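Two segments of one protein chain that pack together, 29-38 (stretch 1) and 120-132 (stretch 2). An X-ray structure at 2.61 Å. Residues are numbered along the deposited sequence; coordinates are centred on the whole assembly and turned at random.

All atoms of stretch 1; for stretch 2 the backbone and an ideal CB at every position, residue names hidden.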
ATOM      1  N   SER A  29     -22.470 -13.477  -5.683  1.00 32.26           N
ATOM      2  CA  SER A  29     -23.650 -14.238  -6.082  1.00 34.58           C
ATOM      3  C   SER A  29     -23.406 -15.093  -7.321  1.00 30.54           C
ATOM      4  O   SER A  29     -24.059 -16.120  -7.506  1.00 28.97           O
ATOM      5  CB  SER A  29     -24.829 -13.299  -6.332  1.00 26.44           C
ATOM      6  OG  SER A  29     -24.577 -12.456  -7.441  1.00 29.08           O
ATOM      7  N   PHE A  30     -22.474 -14.668  -8.169  1.00 29.67           N
ATOM      8  CA  PHE A  30     -22.172 -15.407  -9.391  1.00 34.25           C
ATOM      9  C   PHE A  30     -21.610 -16.788  -9.081  1.00 34.29           C
ATOM     10  O   PHE A  30     -21.879 -17.754  -9.794  1.00 31.22           O
ATOM     11  CB  PHE A  30     -21.183 -14.634 -10.267  1.00 33.42           C
ATOM     12  CG  PHE A  30     -20.708 -15.407 -11.467  1.00 30.37           C
ATOM     13  CD1 PHE A  30     -21.471 -15.449 -12.621  1.00 31.51           C
ATOM     14  CD2 PHE A  30     -19.504 -16.093 -11.438  1.00 28.96           C
ATOM     15  CE1 PHE A  30     -21.043 -16.160 -13.724  1.00 29.87           C
ATOM     16  CE2 PHE A  30     -19.072 -16.808 -12.537  1.00 25.01           C
ATOM     17  CZ  PHE A  30     -19.843 -16.841 -13.682  1.00 27.36           C
ATOM     18  N   GLU A  31     -20.826 -16.872  -8.013  1.00 31.93           N
ATOM     19  CA  GLU A  31     -20.151 -18.113  -7.662  1.00 33.32           C
ATOM     20  C   GLU A  31     -21.146 -19.152  -7.161  1.00 36.01           C
ATOM     21  O   GLU A  31     -20.912 -20.355  -7.276  1.00 35.73           O
ATOM     22  CB  GLU A  31     -19.078 -17.861  -6.606  1.00 33.68           C
ATOM     23  CG  GLU A  31     -18.575 -16.426  -6.536  1.00 46.25           C
ATOM     24  CD  GLU A  31     -17.933 -15.960  -7.830  1.00 47.94           C
ATOM     25  OE1 GLU A  31     -18.201 -14.813  -8.247  1.00 52.96           O
ATOM     26  OE2 GLU A  31     -17.163 -16.741  -8.431  1.00 44.22           O
ATOM     27  N   ARG A  32     -22.258 -18.681  -6.603  1.00 32.87           N
ATOM     28  CA  ARG A  32     -23.333 -19.571  -6.184  1.00 33.00           C
ATOM     29  C   ARG A  32     -24.178 -19.978  -7.388  1.00 31.60           C
ATOM     30  O   ARG A  32     -25.088 -20.800  -7.277  1.00 29.94           O
ATOM     31  CB  ARG A  32     -24.198 -18.909  -5.110  1.00 28.44           C
ATOM     32  CG  ARG A  32     -23.494 -18.748  -3.770  1.00 29.33           C
ATOM     33  CD  ARG A  32     -24.421 -18.175  -2.709  1.00 25.22           C
ATOM     34  NE  ARG A  32     -24.804 -16.795  -2.993  1.00 35.55           N
ATOM     35  CZ  ARG A  32     -24.158 -15.731  -2.526  1.00 30.83           C
ATOM     36  NH1 ARG A  32     -23.093 -15.886  -1.751  1.00 27.14           N
ATOM     37  NH2 ARG A  32     -24.577 -14.510  -2.832  1.00 29.10           N
ATOM     38  N   GLN A  33     -23.860 -19.393  -8.538  1.00 29.85           N
ATOM     39  CA  GLN A  33     -24.481 -19.765  -9.803  1.00 31.81           C
ATOM     40  C   GLN A  33     -23.482 -20.514 -10.677  1.00 25.62           C
ATOM     41  O   GLN A  33     -23.754 -20.798 -11.844  1.00 24.75           O
ATOM     42  CB  GLN A  33     -24.991 -18.524 -10.539  1.00 24.61           C
ATOM     43  CG  GLN A  33     -26.037 -17.724  -9.785  1.00 27.72           C
ATOM     44  CD  GLN A  33     -27.443 -18.235 -10.025  1.00 34.73           C
ATOM     45  OE1 GLN A  33     -27.643 -19.237 -10.713  1.00 41.80           O
ATOM     46  NE2 GLN A  33     -28.427 -17.544  -9.463  1.00 29.07           N
ATOM     47  N   ALA A  34     -22.326 -20.833 -10.105  1.00 24.24           N
ATOM     48  CA  ALA A  34     -21.208 -21.360 -10.882  1.00 36.85           C
ATOM     49  C   ALA A  34     -21.035 -22.870 -10.755  1.00 34.81           C
ATOM     50  O   ALA A  34     -21.384 -23.473  -9.739  1.00 29.36           O
ATOM     51  CB  ALA A  34     -19.922 -20.656 -10.475  1.00 26.40           C
ATOM     52  N   THR A  35     -20.487 -23.468 -11.809  1.00 29.16           N
ATOM     53  CA  THR A  35     -20.125 -24.879 -11.815  1.00 29.13           C
ATOM     54  C   THR A  35     -18.614 -25.015 -11.653  1.00 27.64           C
ATOM     55  O   THR A  35     -17.853 -24.261 -12.255  1.00 33.88           O
ATOM     56  CB  THR A  35     -20.565 -25.574 -13.123  1.00 29.65           C
ATOM     57  OG1 THR A  35     -21.982 -25.443 -13.289  1.00 39.68           O
ATOM     58  CG2 THR A  35     -20.190 -27.050 -13.108  1.00 24.66           C
ATOM     59  N   THR A  36     -18.180 -25.964 -10.831  1.00 29.28           N
ATOM     60  CA  THR A  36     -16.755 -26.244 -10.697  1.00 26.25           C
ATOM     61  C   THR A  36     -16.457 -27.682 -11.107  1.00 26.09           C
ATOM     62  O   THR A  36     -17.369 -28.457 -11.392  1.00 30.31           O
ATOM     63  CB  THR A  36     -16.256 -25.999  -9.261  1.00 25.09           C
ATOM     64  OG1 THR A  36     -16.976 -26.835  -8.348  1.00 33.59           O
ATOM     65  CG2 THR A  36     -16.450 -24.541  -8.872  1.00 24.36           C
ATOM     66  N   PHE A  37     -15.175 -28.028 -11.139  1.00 29.93           N
ATOM     67  CA  PHE A  37     -14.748 -29.357 -11.562  1.00 20.96           C
ATOM     68  C   PHE A  37     -14.049 -30.072 -10.410  1.00 22.77           C
ATOM     69  O   PHE A  37     -12.969 -29.664  -9.983  1.00 21.17           O
ATOM     70  CB  PHE A  37     -13.826 -29.261 -12.781  1.00 19.91           C
ATOM     71  CG  PHE A  37     -14.474 -28.630 -13.985  1.00 17.31           C
ATOM     72  CD1 PHE A  37     -14.637 -27.255 -14.065  1.00 16.80           C
ATOM     73  CD2 PHE A  37     -14.917 -29.412 -15.040  1.00 15.57           C
ATOM     74  CE1 PHE A  37     -15.232 -26.673 -15.168  1.00 16.78           C
ATOM     75  CE2 PHE A  37     -15.512 -28.837 -16.148  1.00 17.79           C
ATOM     76  CZ  PHE A  37     -15.669 -27.465 -16.212  1.00 14.43           C
ATOM     77  N   ARG A  38     -14.667 -31.139  -9.908  1.00 22.57           N
ATOM     78  CA  ARG A  38     -14.211 -31.759  -8.668  1.00 23.11           C
ATOM     79  C   ARG A  38     -13.959 -33.263  -8.758  1.00 23.81           C
ATOM     80  O   ARG A  38     -14.115 -33.977  -7.768  1.00 21.59           O
ATOM     81  CB  ARG A  38     -15.228 -31.497  -7.557  1.00 27.25           C
ATOM     82  CG  ARG A  38     -15.544 -30.031  -7.341  1.00 28.09           C
ATOM     83  CD  ARG A  38     -14.764 -29.480  -6.166  1.00 30.44           C
ATOM     84  NE  ARG A  38     -15.156 -28.112  -5.848  1.00 43.54           N
ATOM     85  CZ  ARG A  38     -16.049 -27.789  -4.918  1.00 38.31           C
ATOM     86  NH1 ARG A  38     -16.345 -26.516  -4.697  1.00 39.96           N
ATOM     87  NH2 ARG A  38     -16.648 -28.739  -4.213  1.00 30.70           N
ATOM     88  N   UNK A 120     -10.253 -23.882 -23.294  1.00 22.57           N
ATOM     89  CA  UNK A 120     -10.060 -25.197 -22.695  1.00 23.47           C
ATOM     90  C   UNK A 120     -11.276 -25.625 -21.876  1.00 26.44           C
ATOM     91  O   UNK A 120     -11.681 -26.787 -21.917  1.00 25.90           O
ATOM     92  CB  UNK A 120      -8.809 -25.196 -21.814  1.00 23.47           C
ATOM     93  N   UNK A 121     -11.847 -24.681 -21.134  1.00 32.25           N
ATOM     94  CA  UNK A 121     -13.067 -24.932 -20.373  1.00 24.00           C
ATOM     95  C   UNK A 121     -14.215 -25.332 -21.294  1.00 26.31           C
ATOM     96  O   UNK A 121     -14.901 -26.327 -21.054  1.00 20.78           O
ATOM     97  CB  UNK A 121     -13.451 -23.695 -19.559  1.00 24.00           C
ATOM     98  N   UNK A 122     -14.414 -24.543 -22.347  1.00 22.73           N
ATOM     99  CA  UNK A 122     -15.494 -24.766 -23.305  1.00 23.01           C
ATOM    100  C   UNK A 122     -15.398 -26.146 -23.954  1.00 28.11           C
ATOM    101  O   UNK A 122     -16.411 -26.814 -24.160  1.00 29.84           O
ATOM    102  CB  UNK A 122     -15.473 -23.681 -24.383  1.00 23.01           C
ATOM    103  N   UNK A 123     -14.180 -26.576 -24.267  1.00 22.31           N
ATOM    104  CA  UNK A 123     -13.978 -27.906 -24.830  1.00 23.39           C
ATOM    105  C   UNK A 123     -14.374 -28.988 -23.829  1.00 22.68           C
ATOM    106  O   UNK A 123     -14.937 -30.017 -24.202  1.00 27.88           O
ATOM    107  CB  UNK A 123     -12.520 -28.088 -25.256  1.00 23.39           C
ATOM    108  N   UNK A 124     -14.083 -28.743 -22.555  1.00 24.86           N
ATOM    109  CA  UNK A 124     -14.375 -29.709 -21.501  1.00 24.51           C
ATOM    110  C   UNK A 124     -15.849 -29.686 -21.107  1.00 28.62           C
ATOM    111  O   UNK A 124     -16.425 -30.720 -20.769  1.00 32.92           O
ATOM    112  CB  UNK A 124     -13.503 -29.430 -20.275  1.00 24.51           C
ATOM    113  N   UNK A 125     -16.453 -28.503 -21.147  1.00 24.75           N
ATOM    114  CA  UNK A 125     -17.861 -28.350 -20.799  1.00 24.67           C
ATOM    115  C   UNK A 125     -18.505 -27.237 -21.624  1.00 26.35           C
ATOM    116  O   UNK A 125     -18.545 -26.085 -21.194  1.00 28.77           O
ATOM    117  CB  UNK A 125     -18.013 -28.058 -19.305  1.00 24.67           C
ATOM    118  N   UNK A 126     -19.020 -27.590 -22.813  1.00 25.33           N
ATOM    119  CA  UNK A 126     -19.569 -26.671 -23.822  1.00 21.68           C
ATOM    120  C   UNK A 126     -20.646 -25.703 -23.320  1.00 27.08           C
ATOM    121  O   UNK A 126     -20.900 -24.701 -23.985  1.00 32.21           O
ATOM    122  CB  UNK A 126     -20.156 -27.493 -24.971  1.00 21.68           C
ATOM    123  N   UNK A 127     -21.261 -25.989 -22.178  1.00 41.19           N
ATOM    124  CA  UNK A 127     -22.345 -25.149 -21.674  1.00 34.98           C
ATOM    125  C   UNK A 127     -22.060 -24.657 -20.255  1.00 32.36           C
ATOM    126  O   UNK A 127     -22.970 -24.256 -19.529  1.00 37.95           O
ATOM    127  CB  UNK A 127     -23.667 -25.919 -21.705  1.00 34.98           C
ATOM    128  N   UNK A 128     -20.789 -24.677 -19.869  1.00 32.11           N
ATOM    129  CA  UNK A 128     -20.406 -24.385 -18.490  1.00 32.63           C
ATOM    130  C   UNK A 128     -20.650 -22.923 -18.109  1.00 31.45           C
ATOM    131  O   UNK A 128     -20.503 -22.013 -18.929  1.00 29.54           O
ATOM    132  CB  UNK A 128     -18.931 -24.732 -18.278  1.00 32.63           C
ATOM    133  N   UNK A 129     -21.056 -22.712 -16.860  1.00 29.87           N
ATOM    134  CA  UNK A 129     -21.169 -21.374 -16.297  1.00 26.82           C
ATOM    135  C   UNK A 129     -20.244 -21.266 -15.087  1.00 28.12           C
ATOM    136  O   UNK A 129     -20.557 -21.774 -14.012  1.00 36.37           O
ATOM    137  CB  UNK A 129     -22.616 -21.061 -15.910  1.00 26.82           C
ATOM    138  N   UNK A 130     -19.101 -20.613 -15.272  1.00 29.59           N
ATOM    139  CA  UNK A 130     -18.075 -20.575 -14.236  1.00 25.94           C
ATOM    140  C   UNK A 130     -17.091 -19.429 -14.420  1.00 31.93           C
ATOM    141  O   UNK A 130     -17.241 -18.598 -15.316  1.00 31.64           O
ATOM    142  CB  UNK A 130     -17.314 -21.902 -14.211  1.00 25.94           C
ATOM    143  N   UNK A 131     -16.082 -19.398 -13.554  1.00 35.20           N
ATOM    144  CA  UNK A 131     -14.956 -18.488 -13.700  1.00 24.61           C
ATOM    145  C   UNK A 131     -13.789 -19.237 -14.333  1.00 27.16           C
ATOM    146  O   UNK A 131     -13.506 -20.380 -13.970  1.00 26.73           O
ATOM    147  CB  UNK A 131     -14.554 -17.891 -12.350  1.00 24.61           C
ATOM    148  N   UNK A 132     -13.120 -18.601 -15.288  1.00 26.33           N
ATOM    149  CA  UNK A 132     -11.938 -19.194 -15.903  1.00 24.30           C
ATOM    150  C   UNK A 132     -10.714 -18.873 -15.054  1.00 25.10           C
ATOM    151  O   UNK A 132     -10.156 -17.781 -15.142  1.00 27.80           O
ATOM    152  CB  UNK A 132     -11.753 -18.688 -17.335  1.00 24.30           C
TER

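Position 120 lies on a helix with nothing of stretch 1 within 5.5 Å of its ideal CB, so the contact sets no demand there; it is Leu 120. Position 121 is also helical, and its CA-to-CB bond points sideways. No short side chain would touch stretch 1, but a long apolar or aromatic one could extend to the ring of Phe 37. The residue is Tyr 121, with chi1 in m; its CD2 comes 4.0 Å from CE1 of Phe 37, and the two rings meet obliquely, planes at 76°.

Positions 122 and 123 are out of reach and the contact leaves them free; they hold Val 122 and Arg 123. At 124 the ideal CB points toward stretch 1, 4.6 Å from Phe 37 CE2, so something small and apolar would sit comfortably beside the ring. Ala 124 is found, its methyl near the ring without close contact.

Position 125 is the first to leave helical phi/psi, at -147/88, and opens a type I turn that ends at 128. Its CB points toward the tip of Phe 37, which favours a compact apolar group. Ala 125 supplies one: its CB lies 3.9 Å from CZ of Phe 37, at the ring edge.

Positions 126 and 127 form the middle of the turn, beyond reach of stretch 1. A phi of -53° at 126 would suit proline, among others, and Pro 126 and Asp 127 occupy the two places.

The chain then returns to stretch 1. At 128 the ideal CB is 4.7 Å from Phe 37 CZ and 5.5 Å from Thr 35 CB, and phi/psi is extended; a branched aliphatic or another medium apolar residue would fill the gap. Val 128, chi1 in p, places CG2 4.0 Å from CZ of Phe 37 and 4.2 Å from CB of Thr 35.

Position 129 works first through its backbone, since its O accepts a hydrogen bond from Thr 35 N at 2.8 Å, which any residue with a free carbonyl could do. Its CB points sideways, 4.2 Å from Gln 33 O, where a small or branched side chain would fit. Thr 129 turns CG2 to 3.7 Å from O of Gln 33 and 4.2 Å from CE1 of Phe 30, while OG1 bonds elsewhere in the structure.

At 130 the ideal CB is tight, 3.1 Å from Thr 35 O, and Ala 34 packs close by, so a slim side chain is the natural reading. Cys 130 is slim, its chi1 in p.

Position 131 has a CB pointing sideways, with Phe 30 and the carboxylate of Glu 31 ahead. A long cationic side chain, lysine or arginine, would answer the charge; a planar one could also lie against the ring. Arg 131 does both: NH2 forms a salt bridge with OE1 of Glu 31 at 2.9 Å, and Phe 30 CD2 lies over one guanidinium face, 3.3 Å from NE. Position 132, out of reach, is Val 132.

Stretch 2, residues 120-132: LYVRAAPDVTCRV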
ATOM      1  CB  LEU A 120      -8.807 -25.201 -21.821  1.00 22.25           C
ATOM      2  CG  LEU A 120      -7.484 -25.291 -22.582  1.00 27.04           C
ATOM      3  CD1 LEU A 120      -6.329 -24.859 -21.699  1.00 31.13           C
ATOM      4  CD2 LEU A 120      -7.267 -26.704 -23.103  1.00 26.84           C
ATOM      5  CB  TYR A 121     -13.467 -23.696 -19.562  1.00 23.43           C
ATOM      6  CG  TYR A 121     -12.693 -23.503 -18.275  1.00 29.13           C
ATOM      7  CD1 TYR A 121     -11.382 -23.046 -18.289  1.00 27.42           C
ATOM      8  CD2 TYR A 121     -13.284 -23.763 -17.044  1.00 27.40           C
ATOM      9  CE1 TYR A 121     -10.676 -22.864 -17.112  1.00 29.23           C
ATOM     10  CE2 TYR A 121     -12.588 -23.583 -15.863  1.00 21.85           C
ATOM     11  CZ  TYR A 121     -11.286 -23.133 -15.903  1.00 26.68           C
ATOM     12  OH  TYR A 121     -10.592 -22.953 -14.729  1.00 24.22           O
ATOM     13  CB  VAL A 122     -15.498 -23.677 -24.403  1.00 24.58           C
ATOM     14  CG1 VAL A 122     -16.484 -24.022 -25.509  1.00 21.14           C
ATOM     15  CG2 VAL A 122     -15.828 -22.321 -23.802  1.00 24.91           C
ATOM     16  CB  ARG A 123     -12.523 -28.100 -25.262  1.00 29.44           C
ATOM     17  CG  ARG A 123     -12.246 -29.473 -25.854  1.00 37.09           C
ATOM     18  CD  ARG A 123     -10.778 -29.664 -26.182  1.00 35.80           C
ATOM     19  NE  ARG A 123     -10.500 -29.493 -27.606  1.00 41.96           N
ATOM     20  CZ  ARG A 123     -10.196 -28.332 -28.177  1.00 49.53           C
ATOM     21  NH1 ARG A 123     -10.126 -27.228 -27.447  1.00 46.12           N
ATOM     22  NH2 ARG A 123      -9.957 -28.276 -29.480  1.00 50.50           N
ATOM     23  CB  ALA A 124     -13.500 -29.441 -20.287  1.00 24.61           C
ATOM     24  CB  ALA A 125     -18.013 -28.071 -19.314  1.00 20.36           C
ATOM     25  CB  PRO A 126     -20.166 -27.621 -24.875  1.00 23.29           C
ATOM     26  CG  PRO A 126     -20.164 -28.986 -24.251  1.00 32.52           C
ATOM     27  CD  PRO A 126     -19.039 -28.985 -23.280  1.00 25.03           C
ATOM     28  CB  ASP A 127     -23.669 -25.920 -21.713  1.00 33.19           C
ATOM     29  CG  ASP A 127     -24.880 -25.017 -21.570  1.00 53.26           C
ATOM     30  OD1 ASP A 127     -24.927 -23.971 -22.249  1.00 51.97           O
ATOM     31  OD2 ASP A 127     -25.783 -25.352 -20.773  1.00 62.25           O
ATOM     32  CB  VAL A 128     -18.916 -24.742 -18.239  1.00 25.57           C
ATOM     33  CG1 VAL A 128     -17.989 -23.790 -18.984  1.00 29.83           C
ATOM     34  CG2 VAL A 128     -18.604 -24.750 -16.750  1.00 32.18           C
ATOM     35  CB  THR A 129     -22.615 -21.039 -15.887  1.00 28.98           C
ATOM     36  OG1 THR A 129     -23.452 -21.028 -17.051  1.00 31.29           O
ATOM     37  CG2 THR A 129     -22.678 -19.675 -15.218  1.00 26.67           C
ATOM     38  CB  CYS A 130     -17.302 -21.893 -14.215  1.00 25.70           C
ATOM     39  SG  CYS A 130     -16.331 -22.188 -15.712  1.00 27.37           S
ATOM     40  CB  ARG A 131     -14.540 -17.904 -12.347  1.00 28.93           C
ATOM     41  CG  ARG A 131     -15.628 -17.131 -11.617  1.00 32.07           C
ATOM     42  CD  ARG A 131     -15.618 -15.656 -11.990  1.00 28.72           C
ATOM     43  NE  ARG A 131     -16.436 -14.861 -11.076  1.00 38.19           N
ATOM     44  CZ  ARG A 131     -16.739 -13.581 -11.262  1.00 33.80           C
ATOM     45  NH1 ARG A 131     -16.292 -12.938 -12.332  1.00 29.26           N
ATOM     46  NH2 ARG A 131     -17.489 -12.941 -10.375  1.00 31.19           N
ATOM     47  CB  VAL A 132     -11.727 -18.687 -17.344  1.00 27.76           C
ATOM     48  CG1 VAL A 132     -10.512 -19.356 -17.972  1.00 25.27           C
ATOM     49  CG2 VAL A 132     -12.969 -18.949 -18.178  1.00 34.08           C
TER
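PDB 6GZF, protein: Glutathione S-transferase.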